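Local structure of UDP-N-acetylglucosamine 3-dehydrogenase (Acidithiobacillus ferrooxidans, 7BVJ) at residues 183-188 and 192-197; 155-160 and 211-216; 14-19 and 43-48. The protein catalyses the NAD(+)-dependent oxidation of the glucosamine 3-position of UDP-N-acetylglucosamine to a ketone, a step in the biosynthesis of lipid A. One frame throughout, in Å; residues are numbered along the deposited sequence.

The three contacts illustrate how chemistry follows place in a two-domain dehydrogenase. Interactions 1 and 2 touch each other in the C-terminal domain, where strands 194-201 and 206-215 are neighbours in one mixed sheet. Interaction 1 is a partly buried hairpin end, held chiefly by backbone bonds; interaction 2 is buried and sets the start of helix 157-173 against the sheet with one arginine and small apolar groups. Asp193 of the first and Arg213 of the second join in a salt bridge. Interaction 3 lies apart, its centre about 27 Å from that of interaction 2, and pairs two Rossmann helices through an outer salt bridge and a leucine-alanine contact, while the start of the first helix meets NAD.

Interaction 1: 183-188 and 192-197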
loop_
_atom_site.group_PDB
_atom_site.type_symbol
_atom_site.label_atom_id
_atom_site.label_comp_id
_atom_site.label_asym_id
_atom_site.label_seq_id
_atom_site.Cartn_x
_atom_site.Cartn_y
_atom_site.Cartn_z
ATOM N N VAL A 183 -3.919 19.982 7.284
ATOM C CA VAL A 183 -3.130 20.651 8.306
ATOM C C VAL A 183 -1.984 19.729 8.683
ATOM O O VAL A 183 -2.057 18.504 8.522
ATOM C CB VAL A 183 -3.949 21.009 9.560
ATOM C CG1 VAL A 183 -5.101 21.903 9.192
ATOM C CG2 VAL A 183 -4.447 19.727 10.256
ATOM N N GLY A 184 -0.927 20.338 9.205
ATOM C CA GLY A 184 0.243 19.597 9.630
ATOM C C GLY A 184 0.805 20.188 10.902
ATOM O O GLY A 184 0.627 21.370 11.195
ATOM N N VAL A 185 1.468 19.335 11.675
ATOM C CA VAL A 185 2.170 19.745 12.885
ATOM C C VAL A 185 3.580 19.161 12.822
ATOM O O VAL A 185 3.750 17.940 12.661
ATOM C CB VAL A 185 1.433 19.298 14.160
ATOM C CG1 VAL A 185 2.266 19.606 15.385
ATOM C CG2 VAL A 185 0.068 19.985 14.267
ATOM N N ALA A 186 4.581 20.040 12.921
ATOM C CA ALA A 186 6.004 19.701 12.865
ATOM C C ALA A 186 6.621 19.984 14.232
ATOM O O ALA A 186 6.856 21.139 14.587
ATOM C CB ALA A 186 6.703 20.495 11.764
ATOM N N ALA A 187 6.892 18.932 15.000
ATOM C CA ALA A 187 7.522 19.072 16.311
ATOM C C ALA A 187 9.032 18.836 16.287
ATOM O O ALA A 187 9.790 19.613 16.875
ATOM C CB ALA A 187 6.872 18.109 17.311
ATOM N N VAL A 188 9.488 17.763 15.639
ATOM C CA VAL A 188 10.903 17.399 15.706
ATOM C C VAL A 188 11.716 18.244 14.737
ATOM O O VAL A 188 12.772 18.786 15.091
ATOM C CB VAL A 188 11.075 15.895 15.419
ATOM C CG1 VAL A 188 12.551 15.510 15.431
ATOM C CG2 VAL A 188 10.269 15.059 16.421
ATOM N N ALA A 192 6.449 17.573 8.642
ATOM C CA ALA A 192 5.280 17.237 9.443
ATOM C C ALA A 192 5.548 15.970 10.243
ATOM O O ALA A 192 6.072 14.988 9.708
ATOM C CB ALA A 192 4.053 17.052 8.539
ATOM N N ASP A 193 5.232 16.005 11.539
ATOM C CA ASP A 193 5.185 14.780 12.329
ATOM C C ASP A 193 3.779 14.221 12.421
ATOM O O ASP A 193 3.609 13.038 12.732
ATOM C CB ASP A 193 5.704 15.015 13.748
ATOM C CG ASP A 193 7.177 15.402 13.779
ATOM O OD1 ASP A 193 8.028 14.674 13.194
ATOM O OD2 ASP A 193 7.471 16.445 14.397
ATOM N N MET A 194 2.779 15.059 12.201
ATOM C CA MET A 194 1.413 14.582 12.099
ATOM C C MET A 194 0.711 15.431 11.056
ATOM O O MET A 194 1.026 16.603 10.883
ATOM C CB MET A 194 0.688 14.664 13.443
ATOM C CG MET A 194 1.147 15.852 14.263
ATOM S SD MET A 194 0.298 16.030 15.835
ATOM C CE MET A 194 1.221 14.860 16.831
ATOM N N ALA A 195 -0.205 14.818 10.330
ATOM C CA ALA A 195 -0.986 15.557 9.360
ATOM C C ALA A 195 -2.405 15.013 9.363
ATOM O O ALA A 195 -2.667 13.891 9.796
ATOM C CB ALA A 195 -0.377 15.491 7.954
ATOM N N THR A 196 -3.324 15.855 8.913
ATOM C CA THR A 196 -4.712 15.459 8.774
ATOM C C THR A 196 -5.238 16.124 7.520
ATOM O O THR A 196 -5.047 17.332 7.326
ATOM C CB THR A 196 -5.533 15.838 10.005
ATOM O OG1 THR A 196 -5.040 15.091 11.124
ATOM C CG2 THR A 196 -7.020 15.511 9.801
ATOM N N ALA A 197 -5.830 15.312 6.648
ATOM C CA ALA A 197 -6.392 15.782 5.397
ATOM C C ALA A 197 -7.901 15.592 5.400
ATOM O O ALA A 197 -8.429 14.658 6.016
ATOM C CB ALA A 197 -5.783 15.054 4.197
#
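A beta hairpin with a classic bulge at its loop end joins strand 177-185 to strand 194-201, its strand segments running antiparallel at 171°. Val183 and Thr196 form a hydrogen-bonded pair, with Val183 N to Thr196 O at 2.9 Å and a return bond from Thr196 N to Val183 O. Gly184 and Ala195 come next as the non-hydrogen-bonded pair, their CA atoms 4.2 Å apart. Where Val185 follows, the register slips: Val185 N donates to Met194 O, while Val185 O accepts from both Asp193 N at 2.7 Å and Met194 N at 3.1 Å. Two residues thus share one opposite them, and one carbonyl oxygen is gripped twice.

Asp193 puts its side chain to work on the turn. With CG anti to its own carbonyl carbon (chi1 -64°), the carboxylate reaches along the hairpin, and OD2 collects two backbone amides. Val188 N meets its syn lone pair at 2.7 Å, in a nearly straight bond of 166°, whereas Ala187 N approaches on the anti side, 2.6 Å from Asp193 OD2 and more bent. The other oxygen, OD1, is engaged by Arg213, so both ends of the group are held and its rotation is probably fixed.

On the face carrying Val183, Val185, Met194 and Thr196, the side chains of Val185 and Met194 lie alongside each other. Packing is tight there: Val185 CB stands 3.5 Å from Met194 CG. The opposite face, with Ala195 on it, rests on helices 157-173 and 290-312. Such a bulged hairpin, its turn amides gathered by an aspartate, here forms the edge of the open mixed sheet of the Gfo/Idh/MocA C-terminal domain.

Interaction 2: 155-160 and 211-216; sequences IDVIMD and ASRVVR
A single hydrogen bond crosses this otherwise apolar contact, and it comes from the end of a long side chain: Arg213 NH1 donates to Ile155 O over 2.8 Å. The bond is bent, 136° at the hydrogen, and the donor is tilted 33° from the carbonyl plane, although the oxygen sits at the edge of the guanidinium group. Arg213 leaves the main chain with CG between the backbone N and the carbonyl carbon (chi1 59°), then extends from CG to NE, a path that carries its methylenes past Val157 before the charged end arrives at Ile155.

Val157 divides its two methyl groups between two partners. CG2 packs across the aliphatic part of the arginine, 3.7 Å from Arg213 CG, the two side chains crossing at about a right angle. CG1 turns to the strand and lies 4.1 Å from Ala211 CB, which in turn approaches Val157 O at 3.6 Å.

Beyond these segments, NH2 of Arg213 forms a salt bridge with Asp193, so the guanidinium ties the hairpin to the residues leading into helix 157-173. An alanine in place of Arg213 is likely to leave Ile155 O and the Asp193 carboxylate without this donor and to open a gap beside Val157 CG2.

Asp156, at the N-cap, prepares the helix: its OD1 accepts from Met159 N at 3.0 Å, met from above the carboxylate plane. On the strand side, Ser212 OG accepts from Val214 N, an ST turn at the corner of the chain. The whole fits a helix packed on one face of the mixed sheet, as in the alpha+beta, open-faced C-terminal domain of the Gfo/Idh/MocA family.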
loop_
_atom_site.group_PDB
_atom_site.type_symbol
_atom_site.label_atom_id
_atom_site.label_comp_id
_atom_site.label_asym_id
_atom_site.label_seq_id
_atom_site.Cartn_x
_atom_site.Cartn_y
_atom_site.Cartn_z
ATOM N N ILE A 155 10.286 8.531 7.893
ATOM C CA ILE A 155 8.903 8.145 7.618
ATOM C C ILE A 155 8.175 9.386 7.128
ATOM O O ILE A 155 7.930 10.317 7.911
ATOM C CB ILE A 155 8.205 7.573 8.858
ATOM C CG1 ILE A 155 8.793 6.230 9.262
ATOM C CG2 ILE A 155 6.713 7.444 8.608
ATOM C CD1 ILE A 155 8.284 5.738 10.592
ATOM N N ASP A 156 7.823 9.408 5.840
ATOM C CA ASP A 156 7.036 10.510 5.293
ATOM C C ASP A 156 5.587 10.307 5.721
ATOM O O ASP A 156 4.929 9.355 5.292
ATOM C CB ASP A 156 7.180 10.580 3.773
ATOM C CG ASP A 156 6.536 11.821 3.168
ATOM O OD1 ASP A 156 5.342 12.116 3.454
ATOM O OD2 ASP A 156 7.228 12.496 2.375
ATOM N N VAL A 157 5.095 11.205 6.568
ATOM C CA VAL A 157 3.790 11.040 7.204
ATOM C C VAL A 157 2.671 10.869 6.173
ATOM O O VAL A 157 1.730 10.108 6.394
ATOM C CB VAL A 157 3.572 12.231 8.164
ATOM C CG1 VAL A 157 2.134 12.566 8.375
ATOM C CG2 VAL A 157 4.257 11.912 9.505
ATOM N N ILE A 158 2.771 11.535 5.026
ATOM C CA ILE A 158 1.774 11.394 3.971
ATOM C C ILE A 158 2.091 10.215 3.055
ATOM O O ILE A 158 1.240 9.345 2.838
ATOM C CB ILE A 158 1.669 12.707 3.171
ATOM C CG1 ILE A 158 1.466 13.888 4.118
ATOM C CG2 ILE A 158 0.519 12.630 2.182
ATOM C CD1 ILE A 158 0.229 13.714 4.996
ATOM N N MET A 159 3.321 10.169 2.513
ATOM C CA MET A 159 3.688 9.193 1.487
ATOM C C MET A 159 3.923 7.789 2.038
ATOM O O MET A 159 3.818 6.815 1.283
ATOM C CB MET A 159 4.940 9.656 0.728
ATOM C CG MET A 159 4.845 11.046 0.084
ATOM S SD MET A 159 3.507 11.297 -1.114
ATOM C CE MET A 159 3.581 9.735 -1.976
ATOM N N ASP A 160 4.235 7.652 3.327
ATOM C CA ASP A 160 4.479 6.340 3.910
ATOM C C ASP A 160 3.393 5.863 4.866
ATOM O O ASP A 160 3.363 4.670 5.167
ATOM C CB ASP A 160 5.827 6.325 4.655
ATOM C CG ASP A 160 6.998 6.720 3.762
ATOM O OD1 ASP A 160 7.088 6.214 2.619
ATOM O OD2 ASP A 160 7.819 7.557 4.198
ATOM N N ALA A 211 -2.676 10.997 10.190
ATOM C CA ALA A 211 -1.496 10.153 10.283
ATOM C C ALA A 211 -0.473 10.831 11.186
ATOM O O ALA A 211 -0.367 12.055 11.197
ATOM C CB ALA A 211 -0.901 9.868 8.895
ATOM N N SER A 212 0.254 10.027 11.963
ATOM C CA SER A 212 1.259 10.527 12.898
ATOM C C SER A 212 2.384 9.506 13.063
ATOM O O SER A 212 2.152 8.289 13.044
ATOM C CB SER A 212 0.654 10.837 14.269
ATOM O OG SER A 212 1.674 11.236 15.179
ATOM N N ARG A 213 3.603 10.020 13.249
ATOM C CA ARG A 213 4.779 9.202 13.522
ATOM C C ARG A 213 5.355 9.438 14.915
ATOM O O ARG A 213 6.471 8.984 15.195
ATOM C CB ARG A 213 5.864 9.443 12.461
ATOM C CG ARG A 213 6.331 10.865 12.374
ATOM C CD ARG A 213 7.468 11.041 11.390
ATOM N NE ARG A 213 7.995 12.398 11.462
ATOM C CZ ARG A 213 8.761 12.965 10.539
ATOM N NH1 ARG A 213 9.116 12.286 9.459
ATOM N NH2 ARG A 213 9.182 14.216 10.705
ATOM N N VAL A 214 4.630 10.116 15.799
ATOM C CA VAL A 214 5.149 10.427 17.127
ATOM C C VAL A 214 4.188 10.052 18.257
ATOM O O VAL A 214 4.198 10.695 19.311
ATOM C CB VAL A 214 5.499 11.926 17.220
ATOM C CG1 VAL A 214 6.664 12.264 16.314
ATOM C CG2 VAL A 214 4.269 12.787 16.883
ATOM N N VAL A 215 3.336 9.042 18.070
ATOM C CA VAL A 215 2.371 8.733 19.132
ATOM C C VAL A 215 3.016 7.836 20.185
ATOM O O VAL A 215 4.123 7.319 19.984
ATOM C CB VAL A 215 1.087 8.074 18.591
ATOM C CG1 VAL A 215 0.137 9.119 18.023
ATOM C CG2 VAL A 215 1.425 7.014 17.574
ATOM N N ARG A 216 2.327 7.652 21.317
ATOM C CA ARG A 216 2.779 6.697 22.327
ATOM C C ARG A 216 2.593 5.261 21.848
ATOM O O ARG A 216 3.566 4.510 21.682
ATOM C CB ARG A 216 2.018 6.918 23.639
ATOM C CG ARG A 216 2.216 8.282 24.288
ATOM C CD ARG A 216 2.321 8.161 25.806
ATOM N NE ARG A 216 3.508 7.400 26.198
ATOM C CZ ARG A 216 4.145 7.547 27.355
ATOM N NH1 ARG A 216 3.706 8.428 28.245
ATOM N NH2 ARG A 216 5.221 6.813 27.625
#

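Interaction 3: 14-19 and 43-48. With NAD (nicotinamide-adenine-dinucleotide), chain E.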
loop_
_atom_site.group_PDB
_atom_site.type_symbol
_atom_site.label_atom_id
_atom_site.label_comp_id
_atom_site.label_asym_id
_atom_site.label_seq_id
_atom_site.Cartn_x
_atom_site.Cartn_y
_atom_site.Cartn_z
ATOM N N LEU A 14 12.134 -4.829 4.459
ATOM C CA LEU A 14 10.910 -5.374 3.863
ATOM C C LEU A 14 11.172 -6.237 2.623
ATOM O O LEU A 14 10.387 -7.163 2.318
ATOM C CB LEU A 14 9.971 -4.218 3.507
ATOM C CG LEU A 14 8.708 -4.438 2.680
ATOM C CD1 LEU A 14 7.707 -5.319 3.435
ATOM C CD2 LEU A 14 8.095 -3.079 2.362
ATOM N N GLY A 15 12.241 -5.923 1.883
ATOM C CA GLY A 15 12.592 -6.718 0.719
ATOM C C GLY A 15 12.905 -8.152 1.081
ATOM O O GLY A 15 12.575 -9.076 0.328
ATOM N N ARG A 16 13.530 -8.361 2.243
ATOM C CA ARG A 16 13.781 -9.714 2.720
ATOM C C ARG A 16 12.480 -10.499 2.884
ATOM O O ARG A 16 12.415 -11.676 2.518
ATOM C CB ARG A 16 14.557 -9.654 4.032
ATOM C CG ARG A 16 14.656 -10.976 4.752
ATOM C CD ARG A 16 15.726 -10.936 5.855
ATOM N NE ARG A 16 15.673 -12.106 6.731
ATOM C CZ ARG A 16 14.831 -12.239 7.753
ATOM N NH1 ARG A 16 13.958 -11.274 8.029
ATOM N NH2 ARG A 16 14.857 -13.339 8.498
ATOM N N PHE A 17 11.439 -9.871 3.441
ATOM C CA PHE A 17 10.142 -10.540 3.573
ATOM C C PHE A 17 9.564 -10.895 2.208
ATOM O O PHE A 17 9.016 -11.991 2.023
ATOM C CB PHE A 17 9.159 -9.656 4.353
ATOM C CG PHE A 17 9.547 -9.435 5.789
ATOM C CD1 PHE A 17 9.767 -8.164 6.271
ATOM C CD2 PHE A 17 9.714 -10.505 6.648
ATOM C CE1 PHE A 17 10.143 -7.959 7.592
ATOM C CE2 PHE A 17 10.088 -10.308 7.969
ATOM C CZ PHE A 17 10.307 -9.035 8.440
ATOM N N HIS A 18 9.661 -9.971 1.245
ATOM C CA HIS A 18 9.270 -10.307 -0.124
ATOM C C HIS A 18 9.981 -11.569 -0.593
ATOM O O HIS A 18 9.366 -12.470 -1.190
ATOM C CB HIS A 18 9.598 -9.175 -1.087
ATOM C CG HIS A 18 8.590 -8.075 -1.130
ATOM N ND1 HIS A 18 7.853 -7.791 -2.257
ATOM C CD2 HIS A 18 8.266 -7.128 -0.221
ATOM C CE1 HIS A 18 7.103 -6.732 -2.035
ATOM N NE2 HIS A 18 7.331 -6.314 -0.804
ATOM N N ALA A 19 11.295 -11.632 -0.344
ATOM C CA ALA A 19 12.096 -12.768 -0.796
ATOM C C ALA A 19 11.656 -14.070 -0.128
ATOM O O ALA A 19 11.586 -15.124 -0.784
ATOM C CB ALA A 19 13.583 -12.501 -0.534
ATOM N N ALA A 43 20.551 -14.345 0.621
ATOM C CA ALA A 43 20.674 -15.547 -0.197
ATOM C C ALA A 43 21.057 -16.758 0.649
ATOM O O ALA A 43 20.497 -17.842 0.472
ATOM C CB ALA A 43 21.689 -15.317 -1.307
ATOM N N ALA A 44 22.002 -16.598 1.579
ATOM C CA ALA A 44 22.368 -17.700 2.466
ATOM C C ALA A 44 21.168 -18.186 3.265
ATOM O O ALA A 44 20.985 -19.389 3.462
ATOM C CB ALA A 44 23.485 -17.253 3.409
ATOM N N GLU A 45 20.340 -17.262 3.735
ATOM C CA GLU A 45 19.221 -17.653 4.578
ATOM C C GLU A 45 18.125 -18.336 3.762
ATOM O O GLU A 45 17.481 -19.280 4.241
ATOM C CB GLU A 45 18.713 -16.419 5.316
ATOM C CG GLU A 45 17.340 -16.528 5.955
ATOM C CD GLU A 45 16.776 -15.155 6.281
ATOM O OE1 GLU A 45 17.532 -14.326 6.818
ATOM O OE2 GLU A 45 15.587 -14.900 5.983
ATOM N N LEU A 46 17.916 -17.905 2.517
ATOM C CA LEU A 46 16.862 -18.490 1.701
ATOM C C LEU A 46 17.366 -19.541 0.729
ATOM O O LEU A 46 16.553 -20.148 0.026
ATOM C CB LEU A 46 16.120 -17.397 0.932
ATOM C CG LEU A 46 15.464 -16.346 1.826
ATOM C CD1 LEU A 46 14.727 -15.332 0.999
ATOM C CD2 LEU A 46 14.517 -17.033 2.777
ATOM N N ARG A 47 18.679 -19.768 0.672
ATOM C CA ARG A 47 19.279 -20.771 -0.212
ATOM C C ARG A 47 18.999 -20.459 -1.677
ATOM O O ARG A 47 18.766 -21.352 -2.491
ATOM C CB ARG A 47 18.814 -22.185 0.145
ATOM C CG ARG A 47 19.108 -22.582 1.590
ATOM C CD ARG A 47 18.169 -23.680 2.081
ATOM N NE ARG A 47 18.632 -25.025 1.726
ATOM C CZ ARG A 47 18.011 -25.838 0.872
ATOM N NH1 ARG A 47 16.896 -25.449 0.269
ATOM N NH2 ARG A 47 18.510 -27.042 0.618
ATOM N N CYS A 48 19.012 -19.187 -2.013
ATOM C CA CYS A 48 18.980 -18.714 -3.387
ATOM C C CYS A 48 20.321 -18.075 -3.716
ATOM O O CYS A 48 21.229 -18.055 -2.888
ATOM C CB CYS A 48 17.824 -17.732 -3.573
ATOM S SG CYS A 48 17.997 -16.242 -2.575
HETATM P PA NAD E . 15.639 -0.313 3.713
HETATM O O1A NAD E . 16.590 0.750 3.285
HETATM O O2A NAD E . 15.688 -1.234 4.904
HETATM O O5B NAD E . 15.892 -1.447 2.406
HETATM C C5B NAD E . 16.450 -0.727 1.333
HETATM C C4B NAD E . 17.337 -1.665 0.507
HETATM O O4B NAD E . 17.483 -1.163 -0.799
HETATM C C3B NAD E . 18.723 -1.637 1.170
HETATM O O3B NAD E . 19.032 -2.973 1.327
HETATM C C2B NAD E . 19.611 -0.953 0.116
HETATM O O2B NAD E . 20.917 -1.520 0.078
HETATM C C1B NAD E . 18.856 -1.353 -1.152
HETATM N N9A NAD E . 19.070 -0.462 -2.285
HETATM C C8A NAD E . 19.172 0.911 -2.349
HETATM N N7A NAD E . 19.329 1.367 -3.590
HETATM C C5A NAD E . 19.327 0.241 -4.382
HETATM C C6A NAD E . 19.457 0.057 -5.784
HETATM N N6A NAD E . 19.625 1.150 -6.609
HETATM N N1A NAD E . 19.422 -1.202 -6.307
HETATM C C2A NAD E . 19.262 -2.239 -5.417
HETATM N N3A NAD E . 19.119 -2.213 -4.074
HETATM C C4A NAD E . 19.166 -0.931 -3.587
HETATM O O3 NAD E . 14.080 0.126 3.759
HETATM P PN NAD E . 12.924 -0.982 3.706
HETATM O O1N NAD E . 13.117 -2.330 3.059
HETATM O O2N NAD E . 12.172 -0.612 4.938
HETATM O O5D NAD E . 11.734 -0.305 2.545
#
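Leu46 lays its CD1 methyl against Ala19, coming within 3.4 Å of Ala19 CB, closer than ordinary van der Waals contact. The small alanine side chain lets helix 36-46 draw near helix 13-25 at this point, where the CA atoms of Ala19 and Leu46 are 7.9 Å apart. Beneath them, strand 27-32 supplies Val31 under Ala19 and Leu28 under Leu46, so the apolar pair faces the parallel sheet.

A salt bridge lies farther out. Arg16 starts with CG anti to the backbone N (chi1 169°) and stays extended as far as NE, carrying the guanidinium across to Glu45, whose side chain it crosses at about a right angle. Arg16 NE donates to Glu45 OE1 at 2.9 Å, 161° at the hydrogen; OE1 lies in the guanidinium plane and offers its syn lone pair. The bond from Arg16 NE to Glu45 OE2 is weak, and the carboxylate plane stands 78° from that of the guanidinium. Gln20 provides OE2 with a second partner, a hydrogen bond from its NE2 that should help to fix the turn of the carboxylate.

Both helices belong to the NAD-binding Rossmann fold, in which strand 27-32 connects them along the chain and Gly15 fits the last glycine of a GxGxxG motif. At the N-terminal part of helix 13-25 the cofactor is met directly: Leu14 N donates to O1N of the NAD diphosphate at 3.0 Å in a nearly straight bond. The His13 amide also binds NAD, and the helix dipole would probably add to the attraction for the phosphate charge. One turn on, His18 is held by hydrogen bonds to Ser65 and Glu90, while Phe17 meets the His13 ring edge-to-face.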